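Local coordinates for protein lysin (Bacillus phage PBC5, PDB 6ILU) that probably binds the bacterial cell wall through its SH3b-type cell-wall-binding domain, placing the phage endolysin on its substrate, at residues Y80-K85 and V122-N127; Y23-Y28 and K73-D78. All coordinates share one frame; numbering follows the deposited sequence.

How the contacts relate
Contacts 1 and 2 lie on opposite sides of the chain's centre, with their own centres about 23 Å apart, and strand 75-84 serves both. Segment 73-78 carries the start of that strand in contact 2, and segment 80-85 carries its far end in contact 1, so one long, interrupted strand runs between two packed regions of an all-beta, SH3b-type protein. Apart from this shared strand the contacts do not touch. Contact 1 lies about 9 Å from the chain's centre and contact 2 about 15 Å. Ethanediol and sulfate, probably from the crystallisation liquor, bind polar groups of contact 1's segments, away from its apolar centre; they do not identify the cell-wall site.

Contact 1 (Y80-K85 and V122-N127); sequences YKVRSK and VDIGGN. With EDO (1,2-ethanediol), chain H; EDO (1,2-ethanediol), chain K; SO4 (sulfate ion), chain G; SO4 (sulfate ion), chain D.
Segment 80-85, the end of strand 75-84, and segment 122-127 approach with Val82 CA 7.2 Å from Ile124 CA, and no hydrogen bond joins them; the contact is made by three buried aliphatic side chains. Val82 uses both its methyls. Its CG1 lies anti to the backbone N (chi1 -176°) and reaches Ile124 CG2 at 3.8 Å, the two side chains set nearly perpendicular. Val82 CG1 is also 4.1 Å from Val122 CG1. Val82 CG2 meets Val122 CG2 at 4.0 Å, and the two valines lie alongside, pointing opposite ways. Ile124 touches with its CG2 branch, while its CG1 arm takes no part.

Beyond the apolar patch, segment 122-127 leaves its strand through an Asx turn. Asp123 OD1 accepts Gly125 N at 2.9 Å, from above the carboxylate plane, and it also receives Arg128 N. The other oxygen, Asp123 OD2, takes a hydrogen bond from O1 of an ethanediol at 2.6 Å, and the same diol accepts from the backbone N of Gly126 and of Asn127. Arg83, pointing away on the other segment, holds a second ethanediol through NE and NH2. Lys81 NZ reaches a sulfate oxygen, O4, at 3.1 Å, a site shared with Asn113.

Val82 has further neighbours in Val135 and Ala114, and Ile124 rests on Ile130 of strand 129-131. Strand 75-84 pairs with strands 112-113 and 135-138, whereas strand 121-123 is the middle one of the antiparallel sheet 116-118, 121-123, 129-131. The three side chains bridge the two sheets, consistent with the interior of an SH3b-type barrel.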
loop_
_atom_site.group_PDB
_atom_site.type_symbol
_atom_site.label_atom_id
_atom_site.label_comp_id
_atom_site.label_asym_id
_atom_site.label_seq_id
_atom_site.Cartn_x
_atom_site.Cartn_y
_atom_site.Cartn_z
ATOM N N TYR A 80 3.015 -4.013 4.121
ATOM C CA TYR A 80 2.386 -5.278 4.447
ATOM C C TYR A 80 2.699 -6.294 3.344
ATOM O O TYR A 80 2.803 -5.954 2.167
ATOM C CB TYR A 80 0.881 -5.096 4.617
ATOM C CG TYR A 80 0.493 -4.339 5.872
ATOM C CD1 TYR A 80 1.436 -4.001 6.849
ATOM C CD2 TYR A 80 -0.845 -3.986 6.084
ATOM C CE1 TYR A 80 1.050 -3.346 8.005
ATOM C CE2 TYR A 80 -1.228 -3.328 7.204
ATOM C CZ TYR A 80 -0.283 -2.997 8.166
ATOM O OH TYR A 80 -0.686 -2.328 9.300
ATOM N N LYS A 81 2.894 -7.546 3.758
ATOM C CA LYS A 81 3.296 -8.632 2.868
ATOM C C LYS A 81 2.109 -9.544 2.577
ATOM O O LYS A 81 1.365 -9.960 3.497
ATOM C CB LYS A 81 4.444 -9.453 3.499
ATOM C CG LYS A 81 5.599 -8.562 3.917
ATOM C CD LYS A 81 6.354 -8.093 2.705
ATOM C CE LYS A 81 7.484 -7.145 3.117
ATOM N NZ LYS A 81 8.320 -6.792 1.959
ATOM N N VAL A 82 1.961 -9.856 1.285
ATOM C CA VAL A 82 0.828 -10.645 0.798
ATOM C C VAL A 82 1.318 -12.025 0.405
ATOM O O VAL A 82 2.241 -12.144 -0.409
ATOM C CB VAL A 82 0.141 -9.933 -0.411
ATOM C CG1 VAL A 82 -1.121 -10.713 -0.872
ATOM C CG2 VAL A 82 -0.264 -8.459 -0.033
ATOM N N ARG A 83 0.718 -13.070 0.988
ATOM C CA ARG A 83 1.130 -14.446 0.676
ATOM C C ARG A 83 -0.082 -15.291 0.402
ATOM O O ARG A 83 -1.081 -15.156 1.095
ATOM C CB ARG A 83 1.919 -15.046 1.822
ATOM C CG ARG A 83 3.282 -14.395 2.045
ATOM C CD ARG A 83 3.887 -15.003 3.317
ATOM N NE ARG A 83 5.185 -14.427 3.659
ATOM C CZ ARG A 83 5.349 -13.388 4.473
ATOM N NH1 ARG A 83 4.293 -12.784 5.019
ATOM N NH2 ARG A 83 6.582 -12.946 4.742
ATOM N N SER A 84 -0.008 -16.158 -0.596
ATOM C CA SER A 84 -1.081 -17.161 -0.784
ATOM C C SER A 84 -1.358 -17.965 0.492
ATOM O O SER A 84 -0.431 -18.296 1.257
ATOM C CB SER A 84 -0.718 -18.131 -1.925
ATOM O OG SER A 84 -1.717 -19.128 -2.061
ATOM N N LYS A 85 -2.631 -18.315 0.704
ATOM C CA LYS A 85 -2.977 -19.244 1.777
ATOM C C LYS A 85 -2.706 -20.693 1.367
ATOM O O LYS A 85 -2.772 -21.582 2.200
ATOM C CB LYS A 85 -4.462 -19.120 2.184
ATOM C CG LYS A 85 -4.817 -17.822 2.908
ATOM C CD LYS A 85 -6.281 -17.851 3.346
ATOM C CE LYS A 85 -6.654 -16.566 4.101
ATOM N NZ LYS A 85 -8.145 -16.560 4.399
ATOM N N VAL A 122 -6.860 -7.031 -2.837
ATOM C CA VAL A 122 -5.558 -6.380 -2.625
ATOM C C VAL A 122 -4.751 -6.394 -3.911
ATOM O O VAL A 122 -4.752 -7.376 -4.662
ATOM C CB VAL A 122 -4.796 -7.065 -1.449
ATOM C CG1 VAL A 122 -4.572 -8.628 -1.660
ATOM C CG2 VAL A 122 -3.440 -6.358 -1.175
ATOM N N ASP A 123 -4.135 -5.244 -4.207
ATOM C CA ASP A 123 -3.276 -5.092 -5.364
ATOM C C ASP A 123 -1.886 -5.539 -4.955
ATOM O O ASP A 123 -1.285 -4.935 -4.050
ATOM C CB ASP A 123 -3.310 -3.606 -5.838
ATOM C CG ASP A 123 -2.505 -3.347 -7.096
ATOM O OD1 ASP A 123 -1.921 -4.289 -7.670
ATOM O OD2 ASP A 123 -2.430 -2.156 -7.493
ATOM N N ILE A 124 -1.347 -6.562 -5.620
ATOM C CA ILE A 124 0.005 -7.011 -5.306
ATOM C C ILE A 124 1.079 -6.341 -6.176
ATOM O O ILE A 124 2.248 -6.747 -6.170
ATOM C CB ILE A 124 0.143 -8.555 -5.462
ATOM C CG1 ILE A 124 -0.318 -8.982 -6.868
ATOM C CG2 ILE A 124 -0.670 -9.207 -4.368
ATOM C CD1 ILE A 124 0.142 -10.459 -7.289
ATOM N N GLY A 125 0.677 -5.309 -6.912
ATOM C CA GLY A 125 1.583 -4.550 -7.754
ATOM C C GLY A 125 1.402 -4.921 -9.203
ATOM O O GLY A 125 1.041 -6.065 -9.516
ATOM N N GLY A 126 1.591 -3.957 -10.085
ATOM C CA GLY A 126 1.371 -4.211 -11.493
ATOM C C GLY A 126 -0.098 -4.281 -11.854
ATOM O O GLY A 126 -0.446 -4.896 -12.853
ATOM N N ASN A 127 -0.954 -3.677 -11.018
ATOM C CA ASN A 127 -2.402 -3.671 -11.234
ATOM C C ASN A 127 -2.976 -5.099 -11.283
ATOM O O ASN A 127 -3.634 -5.501 -12.255
ATOM C CB ASN A 127 -2.820 -2.978 -12.517
ATOM C CG ASN A 127 -4.339 -2.706 -12.535
ATOM O OD1 ASN A 127 -4.871 -2.134 -11.559
ATOM N ND2 ASN A 127 -5.042 -3.094 -13.640
HETATM C C1 EDO H . 0.227 -0.503 -8.418
HETATM O O1 EDO H . -0.395 -1.634 -9.037
HETATM C C2 EDO H . 1.474 -0.071 -9.185
HETATM O O2 EDO H . 2.227 -1.194 -9.656
HETATM C C1 EDO K . 8.441 -16.139 3.959
HETATM O O1 EDO K . 7.241 -16.696 3.384
HETATM C C2 EDO K . 9.191 -15.349 2.903
HETATM O O2 EDO K . 9.175 -13.972 3.296
HETATM S S SO4 G . -6.649 -14.308 7.862
HETATM O O1 SO4 G . -5.783 -13.849 6.776
HETATM O O2 SO4 G . -7.187 -13.175 8.627
HETATM O O3 SO4 G . -5.874 -15.178 8.747
HETATM O O4 SO4 G . -7.758 -15.067 7.287
HETATM S S SO4 D . 10.630 -3.829 0.325
HETATM O O1 SO4 D . 10.312 -2.405 0.458
HETATM O O2 SO4 D . 12.049 -3.978 0.018
HETATM O O3 SO4 D . 9.840 -4.435 -0.737
HETATM O O4 SO4 D . 10.358 -4.536 1.571
#

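Contact 2 (Y23-Y28 and K73-D78)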
loop_
_atom_site.group_PDB
_atom_site.type_symbol
_atom_site.label_atom_id
_atom_site.label_comp_id
_atom_site.label_asym_id
_atom_site.label_seq_id
_atom_site.Cartn_x
_atom_site.Cartn_y
_atom_site.Cartn_z
ATOM N N TYR A 23 11.110 17.531 12.736
ATOM C CA TYR A 23 11.354 18.076 11.401
ATOM C C TYR A 23 10.094 17.852 10.555
ATOM O O TYR A 23 9.641 16.747 10.431
ATOM C CB TYR A 23 12.594 17.425 10.785
ATOM C CG TYR A 23 13.015 18.005 9.465
ATOM C CD1 TYR A 23 14.051 18.937 9.388
ATOM C CD2 TYR A 23 12.364 17.639 8.285
ATOM C CE1 TYR A 23 14.426 19.467 8.186
ATOM C CE2 TYR A 23 12.759 18.176 7.055
ATOM C CZ TYR A 23 13.780 19.083 7.030
ATOM O OH TYR A 23 14.187 19.642 5.843
ATOM N N GLY A 24 9.497 18.926 10.039
ATOM C CA GLY A 24 8.218 18.806 9.380
ATOM C C GLY A 24 8.260 18.070 8.060
ATOM O O GLY A 24 9.127 18.327 7.224
ATOM N N VAL A 25 7.355 17.111 7.890
ATOM C CA VAL A 25 7.137 16.459 6.609
ATOM C C VAL A 25 5.792 16.927 6.078
ATOM O O VAL A 25 4.796 16.842 6.804
ATOM C CB VAL A 25 7.118 14.943 6.725
ATOM C CG1 VAL A 25 6.774 14.327 5.371
ATOM C CG2 VAL A 25 8.439 14.450 7.251
ATOM N N ASN A 26 5.749 17.402 4.832
ATOM C CA ASN A 26 4.512 17.987 4.307
ATOM C C ASN A 26 3.475 16.955 3.907
ATOM O O ASN A 26 3.808 15.867 3.436
ATOM C CB ASN A 26 4.799 18.875 3.104
ATOM C CG ASN A 26 5.718 20.020 3.453
ATOM O OD1 ASN A 26 5.545 20.654 4.479
ATOM N ND2 ASN A 26 6.742 20.235 2.643
ATOM N N LEU A 27 2.219 17.324 4.154
ATOM C CA LEU A 27 1.060 16.552 3.714
ATOM C C LEU A 27 0.340 17.352 2.646
ATOM O O LEU A 27 0.344 18.599 2.682
ATOM C CB LEU A 27 0.078 16.257 4.859
ATOM C CG LEU A 27 0.616 15.431 6.017
ATOM C CD1 LEU A 27 -0.437 15.255 7.093
ATOM C CD2 LEU A 27 1.158 14.077 5.531
ATOM N N TYR A 28 -0.333 16.617 1.758
ATOM C CA TYR A 28 -0.911 17.167 0.549
ATOM C C TYR A 28 -2.273 16.578 0.248
ATOM O O TYR A 28 -2.627 15.462 0.703
ATOM C CB TYR A 28 -0.020 16.860 -0.658
ATOM C CG TYR A 28 1.353 17.486 -0.601
ATOM C CD1 TYR A 28 1.568 18.759 -1.099
ATOM C CD2 TYR A 28 2.418 16.796 -0.038
ATOM C CE1 TYR A 28 2.846 19.349 -1.051
ATOM C CE2 TYR A 28 3.691 17.398 0.050
ATOM C CZ TYR A 28 3.885 18.653 -0.482
ATOM O OH TYR A 28 5.134 19.238 -0.423
ATOM N N LYS A 73 9.307 9.160 -0.612
ATOM C CA LYS A 73 10.746 9.375 -0.459
ATOM C C LYS A 73 11.099 9.993 0.914
ATOM O O LYS A 73 12.268 9.946 1.314
ATOM C CB LYS A 73 11.274 10.275 -1.600
ATOM C CG LYS A 73 10.728 11.673 -1.582
ATOM C CD LYS A 73 11.129 12.440 -2.828
ATOM C CE LYS A 73 10.432 13.795 -2.834
ATOM N NZ LYS A 73 10.952 14.717 -3.901
ATOM N N HIS A 74 10.099 10.505 1.630
ATOM C CA HIS A 74 10.359 11.111 2.935
ATOM C C HIS A 74 10.239 10.089 4.056
ATOM O O HIS A 74 10.350 10.461 5.209
ATOM C CB HIS A 74 9.382 12.288 3.197
ATOM C CG HIS A 74 9.550 13.428 2.236
ATOM N ND1 HIS A 74 10.777 13.809 1.729
ATOM C CD2 HIS A 74 8.638 14.251 1.670
ATOM C CE1 HIS A 74 10.617 14.835 0.911
ATOM N NE2 HIS A 74 9.324 15.118 0.850
ATOM N N PHE A 75 9.974 8.816 3.717
ATOM C CA PHE A 75 9.765 7.768 4.744
ATOM C C PHE A 75 10.542 6.498 4.483
ATOM O O PHE A 75 10.917 6.245 3.342
ATOM C CB PHE A 75 8.265 7.362 4.829
ATOM C CG PHE A 75 7.345 8.513 5.150
ATOM C CD1 PHE A 75 6.991 8.769 6.459
ATOM C CD2 PHE A 75 6.920 9.374 4.151
ATOM C CE1 PHE A 75 6.164 9.858 6.784
ATOM C CE2 PHE A 75 6.144 10.476 4.449
ATOM C CZ PHE A 75 5.735 10.704 5.773
ATOM N N THR A 76 10.805 5.709 5.531
ATOM C CA THR A 76 11.117 4.293 5.327
ATOM C C THR A 76 9.794 3.560 5.557
ATOM O O THR A 76 9.063 3.847 6.534
ATOM C CB THR A 76 12.226 3.775 6.257
ATOM O OG1 THR A 76 11.895 4.081 7.603
ATOM C CG2 THR A 76 13.528 4.478 5.954
ATOM N N ILE A 77 9.423 2.681 4.618
ATOM C CA ILE A 77 8.062 2.087 4.644
ATOM C C ILE A 77 8.202 0.586 4.756
ATOM O O ILE A 77 8.961 -0.026 3.980
ATOM C CB ILE A 77 7.249 2.430 3.390
ATOM C CG1 ILE A 77 7.174 3.964 3.228
ATOM C CG2 ILE A 77 5.843 1.782 3.428
ATOM C CD1 ILE A 77 6.715 4.408 1.842
ATOM N N ASP A 78 7.547 0.023 5.772
ATOM C CA ASP A 78 7.478 -1.419 5.947
ATOM C C ASP A 78 6.136 -1.833 5.361
ATOM O O ASP A 78 5.080 -1.673 6.007
ATOM C CB ASP A 78 7.595 -1.819 7.434
ATOM C CG ASP A 78 8.969 -1.519 8.037
ATOM O OD1 ASP A 78 10.016 -1.684 7.348
ATOM O OD2 ASP A 78 8.986 -1.155 9.237
#
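Val25 is the residue through which segment 23-28 touches segment 73-78, meeting both His74 and Phe75. Its CB points toward the other segment, but Val25 CB stays 4.6 Å from Phe75 CZ; the work is done one atom further out. CG1, anti to the backbone N (chi1 175°), meets both residues from the same general direction. Val25 CG1 lies 4.0 Å from His74 CB and 4.1 Å from the ring carbon His74 CD2. The same Val25 CG1 is 3.8 Å from Phe75 CZ and 4.0 Å from Phe75 CE2, so the far end of the phenyl ring supplies the contact. Against both rings the methyl approaches obliquely. The second methyl, Val25 CG2, anti to the carbonyl carbon, stays 4.7 Å from His74 CB, beyond close contact.

The histidine precedes strand 75-84 in a 3-10 turn, an arrangement familiar from SH3 folds, where such a turn leads into the last strand of the barrel. Here strand 25-29 forms a hairpin with strand 35-40, and Val25 links that hairpin to the beginning of strand 75-84. The apolar character of the seam comes from Val25 and Phe75, both buried, while His74 adds its CB and one ring carbon. Its imidazole is itself backed by Lys73 CG, which lies 3.9 Å over one face of the His74 ring, nearer its margin than its middle.

Phe75 reaches Val25 because its CG lies anti to the carbonyl carbon (chi1 -58°), which carries the ring across from the strand. Around the seam, Phe75 packs on Ala15 and Ile61, and Val25 on Ser17 and Tyr19; His74 also shares a backbone hydrogen bond with Ile18.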